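Local atomic coordinates of geobacter metallireducens SMUG1 (PDB entry 5H9I), a protein that belongs to the uracil DNA glycosylase superfamily as a SMUG1-type member and holds xanthine in its ligand pocket. Residues Pro73-Val79 with Ser113-Trp118. Numbering follows the deposited sequence.
Sequences PFGEVAV and SGRRLW. With XAN (xanthine), chain B.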
loop_
_atom_site.group_PDB
_atom_site.type_symbol
_atom_site.label_atom_id
_atom_site.label_comp_id
_atom_site.label_asym_id
_atom_site.label_seq_id
_atom_site.Cartn_x
_atom_site.Cartn_y
_atom_site.Cartn_z
ATOM N N PRO A 73 -4.431 -0.127 -2.081
ATOM C CA PRO A 73 -3.057 0.350 -2.377
ATOM C C PRO A 73 -2.902 0.813 -3.828
ATOM O O PRO A 73 -3.421 0.216 -4.761
ATOM C CB PRO A 73 -2.144 -0.874 -2.116
ATOM C CG PRO A 73 -3.023 -1.798 -1.325
ATOM C CD PRO A 73 -4.463 -1.524 -1.627
ATOM N N PHE A 74 -2.216 1.974 -3.940
ATOM C CA PHE A 74 -2.055 2.629 -5.283
ATOM C C PHE A 74 -3.371 2.804 -5.993
ATOM O O PHE A 74 -3.462 2.795 -7.181
ATOM C CB PHE A 74 -1.051 1.792 -6.141
ATOM C CG PHE A 74 0.375 1.811 -5.618
ATOM C CD1 PHE A 74 1.253 2.859 -5.999
ATOM C CD2 PHE A 74 0.814 0.839 -4.756
ATOM C CE1 PHE A 74 2.540 2.806 -5.565
ATOM C CE2 PHE A 74 2.105 0.810 -4.323
ATOM C CZ PHE A 74 2.936 1.790 -4.737
ATOM N N GLY A 75 -4.453 3.005 -5.209
ATOM C CA GLY A 75 -5.787 2.813 -5.683
ATOM C C GLY A 75 -6.401 4.031 -6.341
ATOM O O GLY A 75 -7.339 4.629 -5.819
ATOM N N GLU A 76 -5.909 4.328 -7.510
ATOM C CA GLU A 76 -6.455 5.387 -8.368
ATOM C C GLU A 76 -7.943 5.038 -8.558
ATOM O O GLU A 76 -8.323 3.883 -8.859
ATOM C CB GLU A 76 -5.688 5.489 -9.655
ATOM C CG GLU A 76 -6.140 6.705 -10.559
ATOM C CD GLU A 76 -6.702 6.326 -11.864
ATOM O OE1 GLU A 76 -6.961 5.115 -12.198
ATOM O OE2 GLU A 76 -6.975 7.277 -12.680
ATOM N N VAL A 77 -8.834 6.036 -8.522
ATOM C CA VAL A 77 -10.253 5.775 -8.496
ATOM C C VAL A 77 -10.720 5.017 -9.688
ATOM O O VAL A 77 -11.439 4.000 -9.556
ATOM C CB VAL A 77 -11.073 7.118 -8.251
ATOM C CG1 VAL A 77 -12.549 6.856 -8.359
ATOM C CG2 VAL A 77 -10.667 7.700 -6.924
ATOM N N ALA A 78 -10.285 5.438 -10.872
ATOM C CA ALA A 78 -10.751 4.846 -12.096
ATOM C C ALA A 78 -10.381 3.362 -12.222
ATOM O O ALA A 78 -11.224 2.510 -12.533
ATOM C CB ALA A 78 -10.308 5.599 -13.291
ATOM N N VAL A 79 -9.112 3.077 -11.893
ATOM C CA VAL A 79 -8.686 1.711 -12.060
ATOM C C VAL A 79 -9.341 0.833 -11.013
ATOM O O VAL A 79 -9.687 -0.360 -11.335
ATOM C CB VAL A 79 -7.138 1.601 -12.238
ATOM C CG1 VAL A 79 -6.527 1.732 -10.958
ATOM C CG2 VAL A 79 -6.862 0.225 -12.945
ATOM N N SER A 113 0.789 7.767 -9.948
ATOM C CA SER A 113 1.517 6.584 -9.447
ATOM C C SER A 113 0.693 5.322 -9.562
ATOM O O SER A 113 1.094 4.354 -10.244
ATOM C CB SER A 113 1.983 6.754 -8.024
ATOM O OG SER A 113 2.997 7.713 -7.888
ATOM N N GLY A 114 -0.490 5.350 -9.005
ATOM C CA GLY A 114 -1.359 4.135 -9.062
ATOM C C GLY A 114 -1.914 3.883 -10.415
ATOM O O GLY A 114 -2.101 2.750 -10.912
ATOM N N ARG A 115 -2.219 4.915 -11.222
ATOM C CA ARG A 115 -2.576 4.753 -12.593
ATOM C C ARG A 115 -1.549 4.049 -13.404
ATOM O O ARG A 115 -1.854 3.141 -14.167
ATOM C CB ARG A 115 -2.928 6.145 -13.275
ATOM C CG ARG A 115 -3.770 6.090 -14.438
ATOM C CD ARG A 115 -4.138 7.517 -14.891
ATOM N NE ARG A 115 -2.969 8.128 -15.432
ATOM C CZ ARG A 115 -2.625 9.425 -15.186
ATOM N NH1 ARG A 115 -3.352 10.203 -14.343
ATOM N NH2 ARG A 115 -1.580 9.929 -15.840
ATOM N N ARG A 116 -0.295 4.441 -13.173
ATOM C CA ARG A 116 0.796 3.781 -13.857
ATOM C C ARG A 116 0.937 2.304 -13.387
ATOM O O ARG A 116 1.178 1.436 -14.240
ATOM C CB ARG A 116 2.112 4.511 -13.569
ATOM C CG ARG A 116 2.259 5.797 -14.416
ATOM C CD ARG A 116 3.588 6.452 -14.101
ATOM N NE ARG A 116 3.730 7.651 -14.940
ATOM C CZ ARG A 116 4.706 8.541 -14.778
ATOM N NH1 ARG A 116 5.549 8.481 -13.794
ATOM N NH2 ARG A 116 4.791 9.516 -15.706
ATOM N N LEU A 117 0.956 2.107 -12.090
ATOM C CA LEU A 117 1.196 0.725 -11.576
ATOM C C LEU A 117 0.116 -0.216 -11.979
ATOM O O LEU A 117 0.378 -1.270 -12.618
ATOM C CB LEU A 117 1.363 0.770 -10.081
ATOM C CG LEU A 117 1.574 -0.571 -9.376
ATOM C CD1 LEU A 117 2.782 -0.376 -8.461
ATOM C CD2 LEU A 117 0.411 -1.061 -8.582
ATOM N N TRP A 118 -1.119 0.143 -11.714
ATOM C CA TRP A 118 -2.220 -0.757 -12.044
ATOM C C TRP A 118 -2.458 -0.835 -13.539
ATOM O O TRP A 118 -2.888 -1.841 -14.106
ATOM C CB TRP A 118 -3.539 -0.448 -11.304
ATOM C CG TRP A 118 -3.485 -0.704 -9.841
ATOM C CD1 TRP A 118 -3.532 0.217 -8.822
ATOM C CD2 TRP A 118 -3.477 -1.991 -9.197
ATOM N NE1 TRP A 118 -3.492 -0.392 -7.646
ATOM C CE2 TRP A 118 -3.481 -1.761 -7.818
ATOM C CE3 TRP A 118 -3.459 -3.287 -9.657
ATOM C CZ2 TRP A 118 -3.414 -2.754 -6.900
ATOM C CZ3 TRP A 118 -3.435 -4.301 -8.750
ATOM C CH2 TRP A 118 -3.432 -4.060 -7.394
HETATM N N9 XAN B . 0.907 6.161 -4.368
HETATM C C4 XAN B . 0.866 5.186 -3.503
HETATM N N3 XAN B . -0.088 4.385 -3.037
HETATM C C2 XAN B . 0.191 3.512 -2.176
HETATM O O2 XAN B . -0.702 2.836 -1.732
HETATM N N1 XAN B . 1.438 3.285 -1.739
HETATM C C6 XAN B . 2.465 3.975 -2.132
HETATM O O6 XAN B . 3.610 3.818 -1.693
HETATM C C5 XAN B . 2.212 5.014 -3.030
HETATM N N7 XAN B . 2.984 5.908 -3.630
HETATM C C8 XAN B . 2.197 6.596 -4.441
#
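Phe74 and Leu117 meet because Phe74 CG lies anti to its carbonyl carbon (chi1 -67°) while Leu117 CG lies anti to its backbone N, which carries one leucine methyl under the phenyl ring. Leu117 CD1 sits 4.1 Å from the centroid of the Phe74 ring and 1° off its normal, a CH-pi contact over the centre of the face. The opposite face takes xanthine, whose N1 lies above the plane toward the rim. The ring is therefore clamped between an aliphatic methyl and a flat heterocycle, with Gly114 CA and Ser113 C at its edge.

The Pro73-Phe74 peptide is held from both ends. Trp118 NE1 donates to Pro73 O at 2.9 Å; the acceptor lies in the indole plane and the donor in the carbonyl plane. The same peptide group offers its N-H to the ligand: Phe74 N to xanthine O2 is 2.8 Å and nearly straight at 164°. Gly114, without a side chain, lets the helix backbone come close, its CA 3.1 Å from Phe74 O in a CA-H...O contact.

Farther along, Glu76 N-caps helix 77-84 through OE1, 3.0 Å from Val79 N and met from above the carboxylate plane. Glu76 OE2 and Arg115 NH1 both hydrogen-bond Ser110 OG; across the contact Arg115 lays methylenes against the carboxylate, CD 3.6 Å from OE2. Val79 CG1 packs 3.7 Å from Trp118 CB.

The pocket loop before helix 77-84 thus packs on helix 112-125, and Val137 of strand 135-139 touches Pro73, Phe74 and Trp118. Trp118 is a second-shell donor: its bond to Pro73 O would slightly polarise the Pro73-Phe74 peptide and probably strengthen the N-H that grips xanthine.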